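Local coordinates for transmembrane oligosaccharyl transferase, putative (Archaeoglobus fulgidus, PDB 3VGP), which is the C-terminal globular domain of a putative membrane-embedded oligosaccharyl transferase of the archaeal AglB family, at residues H130-L133 / Y134-M138; K151-D155 / V156-E160. The protein carries 1 engineered substitution. All coordinates share one frame; numbering follows the deposited sequence.

Contact 1: H130-L133 / Y134-M138; sequences HTVL and YRLHM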
loop_
_atom_site.group_PDB
_atom_site.type_symbol
_atom_site.label_atom_id
_atom_site.label_comp_id
_atom_site.label_asym_id
_atom_site.label_seq_id
_atom_site.Cartn_x
_atom_site.Cartn_y
_atom_site.Cartn_z
ATOM N N HIS A 130 8.100 11.256 -8.396
ATOM C CA HIS A 130 7.244 11.126 -9.572
ATOM C C HIS A 130 6.318 9.918 -9.506
ATOM O O HIS A 130 5.624 9.613 -10.474
ATOM C CB HIS A 130 8.082 11.038 -10.850
ATOM C CG HIS A 130 8.799 12.307 -11.194
ATOM N ND1 HIS A 130 9.946 12.713 -10.550
ATOM C CD2 HIS A 130 8.523 13.265 -12.112
ATOM C CE1 HIS A 130 10.350 13.864 -11.055
ATOM N NE2 HIS A 130 9.505 14.222 -12.004
ATOM N N THR A 131 6.293 9.238 -8.363
ATOM C CA THR A 131 5.459 8.043 -8.213
ATOM C C THR A 131 4.058 8.339 -7.705
ATOM O O THR A 131 3.774 9.430 -7.213
ATOM C CB THR A 131 6.073 7.045 -7.215
ATOM O OG1 THR A 131 6.086 7.635 -5.907
ATOM C CG2 THR A 131 7.494 6.685 -7.617
ATOM N N VAL A 132 3.185 7.345 -7.825
ATOM C CA VAL A 132 1.823 7.473 -7.338
ATOM C C VAL A 132 1.893 7.540 -5.809
ATOM O O VAL A 132 1.081 8.215 -5.171
ATOM C CB VAL A 132 0.965 6.273 -7.792
ATOM C CG1 VAL A 132 -0.303 6.179 -6.953
ATOM C CG2 VAL A 132 0.600 6.437 -9.264
ATOM N N LEU A 133 2.872 6.850 -5.224
ATOM C CA LEU A 133 3.038 6.875 -3.771
ATOM C C LEU A 133 3.255 8.312 -3.305
ATOM O O LEU A 133 2.737 8.722 -2.259
ATOM C CB LEU A 133 4.224 5.999 -3.337
ATOM C CG LEU A 133 4.640 6.053 -1.860
ATOM C CD1 LEU A 133 3.441 5.843 -0.930
ATOM C CD2 LEU A 133 5.698 4.990 -1.607
ATOM N N TYR A 134 4.022 9.082 -4.072
ATOM C CA TYR A 134 4.258 10.474 -3.700
ATOM C C TYR A 134 2.920 11.209 -3.724
ATOM O O TYR A 134 2.575 11.932 -2.787
ATOM C CB TYR A 134 5.219 11.152 -4.686
ATOM C CG TYR A 134 5.369 12.641 -4.438
ATOM C CD1 TYR A 134 6.388 13.136 -3.621
ATOM C CD2 TYR A 134 4.464 13.549 -4.986
ATOM C CE1 TYR A 134 6.500 14.502 -3.353
ATOM C CE2 TYR A 134 4.565 14.916 -4.726
ATOM C CZ TYR A 134 5.586 15.382 -3.908
ATOM O OH TYR A 134 5.694 16.731 -3.658
ATOM N N ARG A 135 2.165 11.021 -4.801
ATOM C CA ARG A 135 0.874 11.680 -4.937
ATOM C C ARG A 135 -0.125 11.252 -3.873
ATOM O O ARG A 135 -1.061 11.987 -3.568
ATOM C CB ARG A 135 0.315 11.451 -6.338
ATOM C CG ARG A 135 0.816 12.489 -7.335
ATOM C CD ARG A 135 0.609 12.032 -8.756
ATOM N NE ARG A 135 1.630 11.071 -9.151
ATOM C CZ ARG A 135 1.602 10.379 -10.283
ATOM N NH1 ARG A 135 0.598 10.539 -11.136
ATOM N NH2 ARG A 135 2.579 9.532 -10.563
ATOM N N LEU A 136 0.068 10.065 -3.308
ATOM C CA LEU A 136 -0.817 9.608 -2.244
ATOM C C LEU A 136 -0.393 10.233 -0.919
ATOM O O LEU A 136 -1.085 11.091 -0.364
ATOM C CB LEU A 136 -0.774 8.076 -2.106
ATOM C CG LEU A 136 -1.460 7.242 -3.190
ATOM C CD1 LEU A 136 -1.058 5.784 -3.071
ATOM C CD2 LEU A 136 -2.966 7.384 -3.041
ATOM N N HIS A 137 0.768 9.820 -0.429
ATOM C CA HIS A 137 1.259 10.277 0.863
ATOM C C HIS A 137 1.677 11.738 0.998
ATOM O O HIS A 137 1.374 12.373 2.010
ATOM C CB HIS A 137 2.423 9.390 1.304
ATOM C CG HIS A 137 2.650 9.385 2.781
ATOM N ND1 HIS A 137 1.867 8.654 3.649
ATOM C CD2 HIS A 137 3.561 10.030 3.547
ATOM C CE1 HIS A 137 2.290 8.847 4.886
ATOM N NE2 HIS A 137 3.316 9.678 4.851
HETATM N N MSE A 138 2.382 12.268 0.005
HETATM C CA MSE A 138 2.845 13.654 0.080
HETATM C C MSE A 138 1.777 14.685 -0.259
HETATM O O MSE A 138 1.828 15.808 0.240
HETATM C CB MSE A 138 4.045 13.882 -0.848
HETATM C CG MSE A 138 5.167 12.868 -0.732
HETATM SE SE MSE A 138 5.652 12.360 1.049
HETATM C CE MSE A 138 5.308 10.498 0.850
#
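Thr131 and Tyr134 meet in the first turn of helix 132-138, where the chain passes from an extended residue into helical geometry. His137 N bonds to Leu133 O at 2.9 Å and Leu136 N to Val132 O at 2.8 Å, and a wider pi-type turn spans 134-138. Thr131 is the N-cap: its OG1, turned back between the backbone N and the carbonyl carbon (chi1 65°), accepts from Tyr134 N at 3.1 Å and also bonds to Phe128 O, tying this helix to helix 121-129. The Arg135 chain bends at chi3 and returns along the helix start, where NE reaches Thr131 O and NH2 reaches His130 O (3.0 Å), both weakly; NH2 also bonds to Lys72 O. Val132 CG2 lies over one guanidinium face, 3.9 Å above its plane and offset toward the rim, while CG1 packs on Leu136 CD1 one turn along. Over the centre of the Tyr134 ring sits CB of Met138, a selenomethionine. Threonine suits the cap because its short hydroxyl gives Tyr134 N, an early amide without a preceding helical turn, an acceptor. Arginine's long chain adds weak bonds to His130 O and to Thr131 O, which the helix already uses weakly.

Contact 2: K151-D155 / V156-E160; sequences KEFGD and VKIFE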
loop_
_atom_site.group_PDB
_atom_site.type_symbol
_atom_site.label_atom_id
_atom_site.label_comp_id
_atom_site.label_asym_id
_atom_site.label_seq_id
_atom_site.Cartn_x
_atom_site.Cartn_y
_atom_site.Cartn_z
ATOM N N LYS A 151 -8.924 8.233 6.153
ATOM C CA LYS A 151 -8.601 8.091 7.567
ATOM C C LYS A 151 -7.103 8.196 7.800
ATOM O O LYS A 151 -6.305 7.869 6.923
ATOM C CB LYS A 151 -9.116 6.741 8.088
ATOM C CG LYS A 151 -9.529 6.733 9.555
ATOM C CD LYS A 151 -10.810 7.533 9.780
ATOM C CE LYS A 151 -11.167 7.579 11.256
ATOM N NZ LYS A 151 -12.445 8.304 11.505
ATOM N N GLU A 152 -6.731 8.655 8.989
ATOM C CA GLU A 152 -5.330 8.803 9.357
ATOM C C GLU A 152 -5.120 8.442 10.818
ATOM O O GLU A 152 -5.925 8.796 11.679
ATOM C CB GLU A 152 -4.860 10.239 9.129
ATOM C CG GLU A 152 -4.651 10.614 7.678
ATOM C CD GLU A 152 -4.043 11.992 7.530
ATOM O OE1 GLU A 152 -4.719 12.981 7.877
ATOM O OE2 GLU A 152 -2.884 12.088 7.075
ATOM N N PHE A 153 -4.032 7.732 11.086
ATOM C CA PHE A 153 -3.676 7.317 12.439
ATOM C C PHE A 153 -2.190 7.610 12.543
ATOM O O PHE A 153 -1.361 6.797 12.141
ATOM C CB PHE A 153 -3.945 5.820 12.616
ATOM C CG PHE A 153 -5.403 5.457 12.558
ATOM C CD1 PHE A 153 -6.212 5.582 13.683
ATOM C CD2 PHE A 153 -5.974 5.012 11.369
ATOM C CE1 PHE A 153 -7.573 5.270 13.626
ATOM C CE2 PHE A 153 -7.333 4.697 11.300
ATOM C CZ PHE A 153 -8.132 4.827 12.431
ATOM N N GLY A 154 -1.852 8.780 13.077
ATOM C CA GLY A 154 -0.454 9.157 13.156
ATOM C C GLY A 154 -0.075 9.505 11.727
ATOM O O GLY A 154 -0.724 10.348 11.108
ATOM N N ASP A 155 0.951 8.858 11.184
ATOM C CA ASP A 155 1.338 9.131 9.805
ATOM C C ASP A 155 0.874 8.008 8.884
ATOM O O ASP A 155 1.229 7.970 7.707
ATOM C CB ASP A 155 2.851 9.326 9.675
ATOM C CG ASP A 155 3.642 8.164 10.226
ATOM O OD1 ASP A 155 3.727 8.039 11.464
ATOM O OD2 ASP A 155 4.179 7.373 9.421
ATOM N N VAL A 156 0.081 7.090 9.429
ATOM C CA VAL A 156 -0.465 5.994 8.639
ATOM C C VAL A 156 -1.708 6.569 7.962
ATOM O O VAL A 156 -2.638 7.011 8.640
ATOM C CB VAL A 156 -0.874 4.795 9.526
ATOM C CG1 VAL A 156 -1.405 3.659 8.658
ATOM C CG2 VAL A 156 0.313 4.315 10.337
ATOM N N LYS A 157 -1.719 6.572 6.632
ATOM C CA LYS A 157 -2.849 7.122 5.886
ATOM C C LYS A 157 -3.615 6.032 5.147
ATOM O O LYS A 157 -3.017 5.192 4.479
ATOM C CB LYS A 157 -2.360 8.171 4.883
ATOM C CG LYS A 157 -1.620 9.338 5.516
ATOM C CD LYS A 157 -1.236 10.389 4.488
ATOM C CE LYS A 157 -0.440 11.517 5.144
ATOM N NZ LYS A 157 -0.097 12.607 4.197
ATOM N N ILE A 158 -4.940 6.054 5.274
ATOM C CA ILE A 158 -5.792 5.074 4.611
ATOM C C ILE A 158 -6.535 5.746 3.464
ATOM O O ILE A 158 -7.253 6.723 3.664
ATOM C CB ILE A 158 -6.820 4.460 5.592
ATOM C CG1 ILE A 158 -6.084 3.733 6.722
ATOM C CG2 ILE A 158 -7.728 3.476 4.856
ATOM C CD1 ILE A 158 -7.000 3.157 7.776
ATOM N N PHE A 159 -6.341 5.218 2.260
ATOM C CA PHE A 159 -6.982 5.744 1.062
ATOM C C PHE A 159 -8.003 4.736 0.564
ATOM O O PHE A 159 -7.752 3.533 0.579
ATOM C CB PHE A 159 -5.941 5.974 -0.034
ATOM C CG PHE A 159 -4.916 7.021 0.308
ATOM C CD1 PHE A 159 -5.120 8.350 -0.040
ATOM C CD2 PHE A 159 -3.752 6.674 0.984
ATOM C CE1 PHE A 159 -4.181 9.321 0.277
ATOM C CE2 PHE A 159 -2.803 7.638 1.309
ATOM C CZ PHE A 159 -3.016 8.963 0.955
ATOM N N GLU A 160 -9.160 5.221 0.134
ATOM C CA GLU A 160 -10.172 4.326 -0.400
ATOM C C GLU A 160 -10.128 4.431 -1.916
ATOM O O GLU A 160 -9.973 5.519 -2.475
ATOM C CB GLU A 160 -11.562 4.709 0.119
ATOM C CG GLU A 160 -12.677 3.788 -0.366
ATOM C CD GLU A 160 -13.973 3.988 0.402
ATOM O OE1 GLU A 160 -14.354 5.155 0.630
ATOM O OE2 GLU A 160 -14.616 2.981 0.770
#
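Lys151 O receives Ile158 N in the shortest hydrogen bond between these strands, 2.8 Å and nearly straight at 172°. A weak return bond from Lys151 N to Ile158 O completes that antiparallel pair. Nearer the turn, Phe153 and Val156 form a second hydrogen-bonded pair, with Phe153 N reaching Val156 O at 2.9 Å in the carbonyl plane. The reverse bond, Val156 N to Phe153 O, closes the type II' turn and approaches from above the carbonyl plane. Gly154 takes the first central position of this tight hairpin, with a positive phi of 74° that glycine adopts easily. Asp155 follows, and its OD2 bonds to Asp93 N, fastening the turn to a neighbouring loop. On one face of the sheet the edge of the Phe153 ring meets the Ile158 methyl, CE2 to CD1 3.9 Å, and Lys151 contributes its aliphatic CB beside Ile158 CB. Helix 6-20 packs on Phe153, Val156 and Ile158 through Ala11 and Met15. Glu152 and Lys157 occupy the other face as a non-hydrogen-bonded pair, their chains side by side and pointing the same way. Lys157 CG lies anti to the carbonyl carbon (chi1 -59°) and the chain runs extended beyond it, carrying NZ alongside Glu152. Glu152 OE2 lies 3.2 Å from Lys157 CE but 4.0 Å from NZ, beyond a salt bridge; NZ instead bonds to His137 O and Asn140 OD1. Apolar packing against helix 6-20 thus contrasts with the Glu152-Lys157 pair, where the carboxylate probably adds modest electrostatic attraction to a lysine held by neutral oxygens.

Overall arrangement
Contact 1 and contact 2 follow one another along the chain, the capped helix first and the hairpin after it, with centres about 14 Å apart. They touch directly around Leu136 and His137 of helix 132-138. There Lys157 NZ lies 2.6 Å from His137 O, a probable hydrogen bond, and the Phe159 ring packs against the same residues, its CZ 3.2 Å from Leu136 O. His137 CE1 also approaches Asp155 O at 3.1 Å. Both contacts converge on Asp93, whose OD1 bonds to His137 NE2 and whose backbone N bonds to Asp155 OD2. The helix therefore packs on the Lys157 and Phe159 face of the sheet, across from helix 6-20.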